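Local coordinates for protein alkaline phosphatase D (Bacillus subtilis, PDB 2YEQ) that hydrolyses phosphate esters as a secreted phosphodiesterase and alkaline phosphatase, using an active site that contains iron and calcium, at residues Gly81-Pro84 with Asn85-Tyr88; Ala134-His137 with Met138-Lys142; Ala241-His245 with Met246-Ile250. All coordinates share one frame; numbering follows the deposited sequence.

Interaction 1 of 3, residues Gly81-Pro84 with Asn85-Tyr88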
ATOM      1  N   GLY A  81      18.051  20.007  -5.972  1.00 34.15           N
ATOM      2  CA  GLY A  81      19.427  20.432  -5.714  1.00 32.89           C
ATOM      3  C   GLY A  81      20.076  19.633  -4.601  1.00 31.37           C
ATOM      4  O   GLY A  81      20.934  20.144  -3.902  1.00 31.53           O
ATOM      5  N   LEU A  82      19.647  18.384  -4.419  1.00 28.29           N
ATOM      6  CA  LEU A  82      20.174  17.538  -3.359  1.00 27.56           C
ATOM      7  C   LEU A  82      21.202  16.562  -3.914  1.00 27.80           C
ATOM      8  O   LEU A  82      21.300  16.359  -5.114  1.00 30.89           O
ATOM      9  CB  LEU A  82      19.048  16.748  -2.673  1.00 28.42           C
ATOM     10  CG  LEU A  82      17.891  17.544  -2.067  1.00 28.82           C
ATOM     11  CD1 LEU A  82      16.846  16.600  -1.439  1.00 27.00           C
ATOM     12  CD2 LEU A  82      18.415  18.538  -1.028  1.00 27.51           C
ATOM     13  N   GLU A  83      21.955  15.942  -3.019  1.00 27.50           N
ATOM     14  CA  GLU A  83      22.955  14.951  -3.407  1.00 30.14           C
ATOM     15  C   GLU A  83      22.359  13.552  -3.306  1.00 27.31           C
ATOM     16  O   GLU A  83      21.472  13.321  -2.494  1.00 26.78           O
ATOM     17  CB  GLU A  83      24.169  15.020  -2.468  1.00 33.97           C
ATOM     18  CG  GLU A  83      24.920  16.360  -2.466  1.00 39.51           C
ATOM     19  CD  GLU A  83      26.062  16.351  -1.460  1.00 46.53           C
ATOM     20  OE1 GLU A  83      27.093  15.706  -1.762  1.00 51.02           O
ATOM     21  OE2 GLU A  83      25.922  16.952  -0.363  1.00 50.70           O
ATOM     22  N   PRO A  84      22.913  12.604  -4.055  1.00 29.33           N
ATOM     23  CA  PRO A  84      22.363  11.240  -4.075  1.00 28.64           C
ATOM     24  C   PRO A  84      22.721  10.388  -2.872  1.00 27.46           C
ATOM     25  O   PRO A  84      23.736  10.594  -2.230  1.00 26.56           O
ATOM     26  CB  PRO A  84      22.934  10.645  -5.347  1.00 29.77           C
ATOM     27  CG  PRO A  84      24.173  11.397  -5.594  1.00 33.50           C
ATOM     28  CD  PRO A  84      23.929  12.796  -5.099  1.00 31.56           C
ATOM     29  N   ASN A  85      21.842   9.452  -2.556  1.00 26.52           N
ATOM     30  CA  ASN A  85      22.012   8.524  -1.461  1.00 27.92           C
ATOM     31  C   ASN A  85      22.375   9.181  -0.139  1.00 31.85           C
ATOM     32  O   ASN A  85      23.218   8.671   0.606  1.00 29.27           O
ATOM     33  CB  ASN A  85      23.062   7.491  -1.850  1.00 31.97           C
ATOM     34  CG  ASN A  85      22.908   6.186  -1.109  1.00 32.67           C
ATOM     35  OD1 ASN A  85      21.882   5.890  -0.518  1.00 35.01           O
ATOM     36  ND2 ASN A  85      23.965   5.400  -1.124  1.00 38.66           N
ATOM     37  N   LYS A  86      21.716  10.290   0.163  1.00 29.04           N
ATOM     38  CA  LYS A  86      22.019  11.074   1.353  1.00 30.06           C
ATOM     39  C   LYS A  86      20.791  11.314   2.216  1.00 28.81           C
ATOM     40  O   LYS A  86      19.722  11.634   1.697  1.00 27.83           O
ATOM     41  CB  LYS A  86      22.614  12.415   0.934  1.00 33.05           C
ATOM     42  CG  LYS A  86      23.152  13.222   2.099  1.00 38.80           C
ATOM     43  CD  LYS A  86      24.078  14.353   1.648  1.00 44.05           C
ATOM     44  CE  LYS A  86      25.339  14.461   2.521  1.00 49.92           C
ATOM     45  NZ  LYS A  86      25.084  14.363   3.985  1.00 52.23           N
ATOM     46  N   VAL A  87      20.975  11.181   3.529  1.00 26.74           N
ATOM     47  CA  VAL A  87      19.951  11.449   4.523  1.00 26.58           C
ATOM     48  C   VAL A  87      19.829  12.931   4.729  1.00 27.86           C
ATOM     49  O   VAL A  87      20.854  13.626   4.851  1.00 28.86           O
ATOM     50  CB  VAL A  87      20.292  10.798   5.866  1.00 26.39           C
ATOM     51  CG1 VAL A  87      19.315  11.231   6.981  1.00 24.35           C
ATOM     52  CG2 VAL A  87      20.316   9.284   5.708  1.00 25.02           C
ATOM     53  N   TYR A  88      18.590  13.435   4.760  1.00 24.58           N
ATOM     54  CA  TYR A  88      18.351  14.840   5.097  1.00 24.32           C
ATOM     55  C   TYR A  88      17.275  14.953   6.141  1.00 25.56           C
ATOM     56  O   TYR A  88      16.500  14.008   6.360  1.00 23.64           O
ATOM     57  CB  TYR A  88      17.934  15.621   3.875  1.00 25.67           C
ATOM     58  CG  TYR A  88      18.994  15.768   2.805  1.00 26.71           C
ATOM     59  CD1 TYR A  88      19.911  16.828   2.843  1.00 26.34           C
ATOM     60  CD2 TYR A  88      19.055  14.894   1.733  1.00 24.85           C
ATOM     61  CE1 TYR A  88      20.853  17.000   1.865  1.00 25.51           C
ATOM     62  CE2 TYR A  88      20.007  15.066   0.722  1.00 26.26           C
ATOM     63  CZ  TYR A  88      20.904  16.120   0.799  1.00 28.93           C
ATOM     64  OH  TYR A  88      21.832  16.298  -0.200  1.00 30.13           O
TER
HETATM   65  O   HOH W   1      23.491  18.388   0.030  1.00 37.86           O
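Y88, at the start of strand 87-94, reaches back to L82 and E83 in the preceding loop, closing a local turn in the N-terminal domain. The tight side is largely apolar. L82 CD2 lies over one face of the Y88 ring, 4.1 Å from the ring centroid and 19° off the normal, a CH-pi contact displaced toward the rim, while L82 CB approaches Y88 CE2 at 3.9 Å. V60 of strand 59-67 and T106 touch both side chains. With CG anti to its carbonyl carbon (chi1 -67°), the tyrosine turns back along the loop, and at its polar end the OH accepts a nearly straight hydrogen bond from E83 N (2.8 Å, 169°). The other side is looser and wetter. E83 lies beside K86, yet E83 OE2 and K86 NZ remain 5.1 Å apart, too far for a salt bridge. A water instead donates to E83 OE2 at 2.9 Å and hydrogen-bonds Y88 OH at 2.7 Å. T106 OG1 bonds both E83 O and K86 N, tying the turn to the residue that follows strand 97-105. A backbone N-H and a water thus share the phenol oxygen, implying that polar bonds fix the ring's tip while the leucine packs its face.

Interaction 2 of 3, residues Ala134-His137 with Met138-Lys142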
ATOM      1  N   ALA A 134       1.796  -1.456  14.798  1.00 20.74           N
ATOM      2  CA  ALA A 134       2.719  -1.816  13.721  1.00 17.54           C
ATOM      3  C   ALA A 134       3.595  -0.654  13.302  1.00 17.48           C
ATOM      4  O   ALA A 134       4.790  -0.842  13.029  1.00 19.10           O
ATOM      5  CB  ALA A 134       1.973  -2.414  12.471  1.00 17.93           C
ATOM      6  N   TYR A 135       3.017   0.550  13.218  1.00 16.18           N
ATOM      7  CA  TYR A 135       3.780   1.713  12.793  1.00 16.85           C
ATOM      8  C   TYR A 135       4.726   2.254  13.881  1.00 17.60           C
ATOM      9  O   TYR A 135       5.753   2.852  13.566  1.00 17.38           O
ATOM     10  CB  TYR A 135       2.861   2.826  12.304  1.00 17.20           C
ATOM     11  CG  TYR A 135       2.286   2.609  10.919  1.00 16.09           C
ATOM     12  CD1 TYR A 135       3.124   2.412   9.837  1.00 16.67           C
ATOM     13  CD2 TYR A 135       0.912   2.601  10.697  1.00 16.87           C
ATOM     14  CE1 TYR A 135       2.629   2.215   8.565  1.00 18.60           C
ATOM     15  CE2 TYR A 135       0.388   2.414   9.405  1.00 16.68           C
ATOM     16  CZ  TYR A 135       1.248   2.220   8.343  1.00 16.81           C
ATOM     17  OH  TYR A 135       0.805   2.034   7.053  1.00 17.14           O
ATOM     18  N   LYS A 136       4.374   2.062  15.136  1.00 20.96           N
ATOM     19  CA  LYS A 136       5.295   2.368  16.245  1.00 24.56           C
ATOM     20  C   LYS A 136       6.560   1.555  16.053  1.00 23.97           C
ATOM     21  O   LYS A 136       7.657   2.100  16.068  1.00 24.35           O
ATOM     22  CB  LYS A 136       4.665   2.031  17.588  1.00 28.83           C
ATOM     23  CG  LYS A 136       5.477   2.556  18.775  1.00 36.38           C
ATOM     24  CD  LYS A 136       4.830   2.165  20.081  1.00 49.44           C
ATOM     25  CE  LYS A 136       5.559   2.778  21.279  1.00 62.13           C
ATOM     26  NZ  LYS A 136       5.114   4.171  21.561  1.00 71.62           N
ATOM     27  N   HIS A 137       6.401   0.250  15.827  1.00 21.40           N
ATOM     28  CA  HIS A 137       7.545  -0.619  15.528  1.00 20.99           C
ATOM     29  C   HIS A 137       8.258  -0.273  14.225  1.00 22.88           C
ATOM     30  O   HIS A 137       9.501  -0.284  14.175  1.00 19.87           O
ATOM     31  CB  HIS A 137       7.124  -2.096  15.526  1.00 21.63           C
ATOM     32  CG  HIS A 137       6.641  -2.583  16.856  1.00 22.59           C
ATOM     33  ND1 HIS A 137       7.446  -2.601  17.983  1.00 23.84           N
ATOM     34  CD2 HIS A 137       5.435  -3.059  17.247  1.00 22.01           C
ATOM     35  CE1 HIS A 137       6.759  -3.095  18.999  1.00 24.56           C
ATOM     36  NE2 HIS A 137       5.533  -3.377  18.583  1.00 25.32           N
ATOM     37  N   MET A 138       7.511   0.054  13.164  1.00 19.26           N
ATOM     38  CA  MET A 138       8.144   0.342  11.910  1.00 19.25           C
ATOM     39  C   MET A 138       9.043   1.559  12.011  1.00 18.93           C
ATOM     40  O   MET A 138      10.102   1.597  11.387  1.00 18.96           O
ATOM     41  CB  MET A 138       7.116   0.580  10.799  1.00 19.85           C
ATOM     42  CG  MET A 138       7.710   0.631   9.421  1.00 20.74           C
ATOM     43  SD  MET A 138       6.539   1.158   8.144  1.00 21.72           S
ATOM     44  CE  MET A 138       5.478  -0.266   8.197  1.00 19.78           C
ATOM     45  N   ALA A 139       8.603   2.557  12.779  1.00 21.54           N
ATOM     46  CA  ALA A 139       9.339   3.821  12.923  1.00 22.46           C
ATOM     47  C   ALA A 139      10.725   3.604  13.561  1.00 23.37           C
ATOM     48  O   ALA A 139      11.569   4.466  13.474  1.00 23.72           O
ATOM     49  CB  ALA A 139       8.530   4.823  13.747  1.00 21.07           C
ATOM     50  N   LYS A 140      10.925   2.466  14.214  1.00 25.62           N
ATOM     51  CA  LYS A 140      12.232   2.126  14.818  1.00 27.44           C
ATOM     52  C   LYS A 140      13.137   1.304  13.882  1.00 30.57           C
ATOM     53  O   LYS A 140      14.279   1.000  14.242  1.00 27.31           O
ATOM     54  CB  LYS A 140      12.003   1.371  16.123  1.00 29.60           C
ATOM     55  CG  LYS A 140      11.280   2.208  17.189  1.00 33.06           C
ATOM     56  CD  LYS A 140      10.760   1.335  18.304  1.00 42.19           C
ATOM     57  CE  LYS A 140      10.606   2.093  19.626  1.00 50.85           C
ATOM     58  NZ  LYS A 140       9.641   1.391  20.535  1.00 52.98           N
ATOM     59  N   GLU A 141      12.641   0.955  12.688  1.00 24.54           N
ATOM     60  CA  GLU A 141      13.406   0.144  11.744  1.00 23.68           C
ATOM     61  C   GLU A 141      14.405   1.029  11.043  1.00 23.12           C
ATOM     62  O   GLU A 141      14.208   2.232  10.936  1.00 22.50           O
ATOM     63  CB  GLU A 141      12.505  -0.515  10.661  1.00 23.30           C
ATOM     64  CG  GLU A 141      11.410  -1.462  11.176  1.00 21.73           C
ATOM     65  CD  GLU A 141      11.869  -2.901  11.368  1.00 25.44           C
ATOM     66  OE1 GLU A 141      13.085  -3.187  11.248  1.00 25.39           O
ATOM     67  OE2 GLU A 141      11.008  -3.752  11.644  1.00 23.09           O
ATOM     68  N   LYS A 142      15.472   0.428  10.525  1.00 24.91           N
ATOM     69  CA  LYS A 142      16.421   1.170   9.717  1.00 27.08           C
ATOM     70  C   LYS A 142      16.117   0.913   8.261  1.00 27.90           C
ATOM     71  O   LYS A 142      16.542  -0.087   7.718  1.00 29.91           O
ATOM     72  CB  LYS A 142      17.865   0.753  10.039  1.00 36.11           C
ATOM     73  CG  LYS A 142      18.434   1.437  11.282  1.00 45.57           C
ATOM     74  CD  LYS A 142      18.529   0.498  12.484  1.00 59.47           C
ATOM     75  CE  LYS A 142      18.024   1.151  13.791  1.00 66.19           C
ATOM     76  NZ  LYS A 142      18.959   2.186  14.331  1.00 67.30           N
TER
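Y135 and M138 meet in a Met-aromatic contact on the last turn of helix 133-138, where the chain leaves the helix through a type I beta turn from M138 to E141. Their side chains run side by side. From M138 outward, CB lies 3.5 Å from A134 O, and CG stands opposite the backbone N, carrying the chain out beside the tyrosine. SD then sits at the ring edge, 5.2 Å from the Y135 centroid and 80° off the normal, nearest to CD1. A bend at the last torsion (chi3 -68°) brings the methyl CE to 3.8 Å from Y135 CE1. V146 and L143 also touch this methionine, while Y135 packs on L195 and A198 of helix 193-201 and its OH bonds Q125 OE1. Replacing Y135 with an alanine would probably leave SD and CE of M138 without their aromatic neighbour and Q125 without its phenol partner. The backbone records the helix running out: M138 N to A134 O and A139 N to Y135 O are i to i+4 bonds, whereas K140 N turns to H137 O. E141, whose N bonds M138 O to close the turn, forms salt bridges with R444 and R457 and a hydrogen bond with Y442, tying the turn to the large mixed sheet. K136 NZ and K140 NZ, like charges on the outer side, stand 5.4 Å apart without contact. The bond from K140 N to H137 O, 3.1 Å long, has its donor 60° out of the carbonyl plane.

Interaction 3 of 3, residues Ala241-His245 with Met246-Ile250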
ATOM      1  N   ALA A 241      -8.553  14.117  -2.469  1.00 15.16           N
ATOM      2  CA  ALA A 241      -8.221  13.997  -1.036  1.00 16.59           C
ATOM      3  C   ALA A 241      -6.953  13.171  -0.826  1.00 18.56           C
ATOM      4  O   ALA A 241      -6.147  13.473   0.072  1.00 18.38           O
ATOM      5  CB  ALA A 241      -9.345  13.389  -0.257  1.00 15.21           C
ATOM      6  N   TYR A 242      -6.763  12.152  -1.668  1.00 16.96           N
ATOM      7  CA  TYR A 242      -5.557  11.324  -1.598  1.00 17.79           C
ATOM      8  C   TYR A 242      -4.330  12.147  -1.951  1.00 19.67           C
ATOM      9  O   TYR A 242      -3.363  12.179  -1.204  1.00 18.19           O
ATOM     10  CB  TYR A 242      -5.695  10.133  -2.537  1.00 17.64           C
ATOM     11  CG  TYR A 242      -4.619   9.081  -2.421  1.00 16.89           C
ATOM     12  CD1 TYR A 242      -4.733   8.049  -1.518  1.00 16.69           C
ATOM     13  CD2 TYR A 242      -3.522   9.089  -3.269  1.00 17.12           C
ATOM     14  CE1 TYR A 242      -3.733   7.059  -1.416  1.00 17.21           C
ATOM     15  CE2 TYR A 242      -2.544   8.097  -3.196  1.00 16.98           C
ATOM     16  CZ  TYR A 242      -2.667   7.091  -2.281  1.00 16.83           C
ATOM     17  OH  TYR A 242      -1.697   6.114  -2.233  1.00 17.01           O
ATOM     18  N   TYR A 243      -4.378  12.841  -3.085  1.00 17.50           N
ATOM     19  CA  TYR A 243      -3.322  13.742  -3.454  1.00 17.78           C
ATOM     20  C   TYR A 243      -2.997  14.724  -2.308  1.00 19.82           C
ATOM     21  O   TYR A 243      -1.827  14.907  -1.971  1.00 20.46           O
ATOM     22  CB  TYR A 243      -3.637  14.533  -4.742  1.00 17.65           C
ATOM     23  CG  TYR A 243      -2.588  15.572  -5.021  1.00 19.16           C
ATOM     24  CD1 TYR A 243      -1.384  15.228  -5.642  1.00 18.94           C
ATOM     25  CD2 TYR A 243      -2.743  16.890  -4.584  1.00 19.95           C
ATOM     26  CE1 TYR A 243      -0.396  16.165  -5.860  1.00 20.84           C
ATOM     27  CE2 TYR A 243      -1.755  17.827  -4.791  1.00 20.57           C
ATOM     28  CZ  TYR A 243      -0.573  17.461  -5.430  1.00 21.23           C
ATOM     29  OH  TYR A 243       0.420  18.399  -5.649  1.00 22.88           O
ATOM     30  N   GLU A 244      -4.028  15.377  -1.769  1.00 20.23           N
ATOM     31  CA  GLU A 244      -3.847  16.396  -0.730  1.00 20.17           C
ATOM     32  C   GLU A 244      -3.091  15.813   0.472  1.00 20.00           C
ATOM     33  O   GLU A 244      -2.379  16.534   1.139  1.00 20.81           O
ATOM     34  CB  GLU A 244      -5.201  16.986  -0.301  1.00 18.61           C
ATOM     35  CG  GLU A 244      -5.822  17.870  -1.399  1.00 18.65           C
ATOM     36  CD  GLU A 244      -7.261  18.258  -1.186  1.00 21.56           C
ATOM     37  OE1 GLU A 244      -7.919  17.665  -0.308  1.00 19.51           O
ATOM     38  OE2 GLU A 244      -7.741  19.165  -1.936  1.00 22.77           O
ATOM     39  N   HIS A 245      -3.251  14.521   0.746  1.00 18.74           N
ATOM     40  CA  HIS A 245      -2.660  13.930   1.938  1.00 18.53           C
ATOM     41  C   HIS A 245      -1.423  13.067   1.701  1.00 19.19           C
ATOM     42  O   HIS A 245      -0.883  12.512   2.640  1.00 16.01           O
ATOM     43  CB  HIS A 245      -3.711  13.163   2.738  1.00 20.84           C
ATOM     44  CG  HIS A 245      -4.737  14.061   3.342  1.00 20.28           C
ATOM     45  ND1 HIS A 245      -5.804  14.547   2.620  1.00 18.88           N
ATOM     46  CD2 HIS A 245      -4.812  14.628   4.570  1.00 20.29           C
ATOM     47  CE1 HIS A 245      -6.504  15.365   3.390  1.00 21.55           C
ATOM     48  NE2 HIS A 245      -5.925  15.427   4.574  1.00 20.12           N
ATOM     49  N   MET A 246      -0.954  12.985   0.467  1.00 18.32           N
ATOM     50  CA  MET A 246       0.163  12.091   0.141  1.00 19.06           C
ATOM     51  C   MET A 246       1.336  12.828  -0.470  1.00 18.04           C
ATOM     52  O   MET A 246       1.156  13.768  -1.255  1.00 21.91           O
ATOM     53  CB  MET A 246      -0.305  11.004  -0.826  1.00 19.22           C
ATOM     54  CG  MET A 246      -1.243  10.000  -0.232  1.00 19.82           C
ATOM     55  SD  MET A 246      -0.533   9.126   1.190  1.00 22.23           S
ATOM     56  CE  MET A 246      -1.800   8.007   1.653  1.00 25.25           C
ATOM     57  N   PRO A 247       2.556  12.375  -0.171  1.00 20.78           N
ATOM     58  CA  PRO A 247       3.761  13.047  -0.674  1.00 19.71           C
ATOM     59  C   PRO A 247       4.085  12.635  -2.111  1.00 23.22           C
ATOM     60  O   PRO A 247       5.049  11.909  -2.364  1.00 26.08           O
ATOM     61  CB  PRO A 247       4.845  12.578   0.291  1.00 21.02           C
ATOM     62  CG  PRO A 247       4.429  11.208   0.642  1.00 22.81           C
ATOM     63  CD  PRO A 247       2.906  11.264   0.729  1.00 20.38           C
ATOM     64  N   LEU A 248       3.276  13.135  -3.035  1.00 23.53           N
ATOM     65  CA  LEU A 248       3.379  12.859  -4.467  1.00 20.68           C
ATOM     66  C   LEU A 248       3.911  14.056  -5.229  1.00 20.97           C
ATOM     67  O   LEU A 248       3.770  15.192  -4.802  1.00 20.03           O
ATOM     68  CB  LEU A 248       1.984  12.497  -4.989  1.00 19.60           C
ATOM     69  CG  LEU A 248       1.346  11.247  -4.362  1.00 18.90           C
ATOM     70  CD1 LEU A 248      -0.080  11.038  -4.853  1.00 17.84           C
ATOM     71  CD2 LEU A 248       2.153   9.968  -4.639  1.00 18.23           C
ATOM     72  N   ARG A 249       4.490  13.808  -6.391  1.00 21.65           N
ATOM     73  CA  ARG A 249       4.962  14.882  -7.268  1.00 23.49           C
ATOM     74  C   ARG A 249       3.817  15.507  -8.066  1.00 23.39           C
ATOM     75  O   ARG A 249       2.730  14.968  -8.094  1.00 23.93           O
ATOM     76  CB  ARG A 249       6.051  14.351  -8.196  1.00 25.97           C
ATOM     77  CG  ARG A 249       7.301  14.029  -7.421  1.00 26.44           C
ATOM     78  CD  ARG A 249       8.422  13.551  -8.271  1.00 29.72           C
ATOM     79  NE  ARG A 249       9.578  13.210  -7.431  1.00 28.15           N
ATOM     80  CZ  ARG A 249      10.577  14.033  -7.119  1.00 29.13           C
ATOM     81  NH1 ARG A 249      10.612  15.280  -7.551  1.00 32.44           N
ATOM     82  NH2 ARG A 249      11.566  13.600  -6.356  1.00 29.80           N
ATOM     83  N   ILE A 250       4.074  16.652  -8.687  1.00 21.81           N
ATOM     84  CA  ILE A 250       3.017  17.449  -9.332  1.00 24.40           C
ATOM     85  C   ILE A 250       2.362  16.726 -10.553  1.00 24.80           C
ATOM     86  O   ILE A 250       1.187  16.942 -10.869  1.00 25.45           O
ATOM     87  CB  ILE A 250       3.551  18.870  -9.705  1.00 25.92           C
ATOM     88  CG1 ILE A 250       2.378  19.837  -9.981  1.00 27.63           C
ATOM     89  CG2 ILE A 250       4.537  18.798 -10.869  1.00 25.77           C
ATOM     90  CD1 ILE A 250       1.454  20.040  -8.771  1.00 27.93           C
TER
HETATM   91  O   HOH W   2       2.900  17.607  -5.919  1.00 21.26           O
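M246 lays a methylene, rather than its sulfur, squarely on the Y242 ring: CG is 3.7 Å from the ring centroid and only 10° off the normal, a CH-pi contact over the middle of the face. SD stands farther off, 4.8 Å from the same centroid, a more distant Met-aromatic contact. The methyl closes on the rim, with M246 CE 3.7 Å from Y242 CE1. CG stands anti to the carbonyl carbon, which sets it over the ring, and the bend at chi2 (-59°) then holds SD above the same face. L248 CD1 approaches Y242 CE2 at 4.2 Å, its side chain roughly perpendicular to the tyrosine. As the chain leaves the helix, M246 N bonds Y243 O; the contact is straight at hydrogen (167°), but the donor stands well above the carbonyl plane. H245 ND1 donates to A241 O (2.8 Å), with that oxygen in the imidazole plane, and NE2 is hydrogen-bonded to R28. P247 centres an inverse gamma turn, and one water bridges Y243 OH (2.6 Å) to L248 O, to which it donates. Thus the chain leaving helix 228-245 is packed from several directions: V206 of strand 203-206 touches Y242, M246 and L248, H186 of helix 179-190 meets Y242, P247 rests on V24 and W26 of strand 23-28, and H76 of strand 74-79 stacks on Y243.

All three contacts are local, and each places a tyrosine against an aliphatic or thioether side chain where the chain enters or leaves a regular element. Interaction 1, on the four-stranded sheet of the N-terminal domain, is partly open to solvent, and its tyrosine OH takes a backbone N-H and a water. In interaction 3 a water also bridges a tyrosine OH, but in a buried setting, seven of nine touching residues being buried; interaction 2 is mixed, its lysines outward. The two methionines differ: at the ring edge in interaction 2, over the face in interaction 3. Both helix ends pack on the ten-stranded mixed sheet, interaction 2 on strands 145-148 and 451-459, interaction 3 on 203-206 and 23-28.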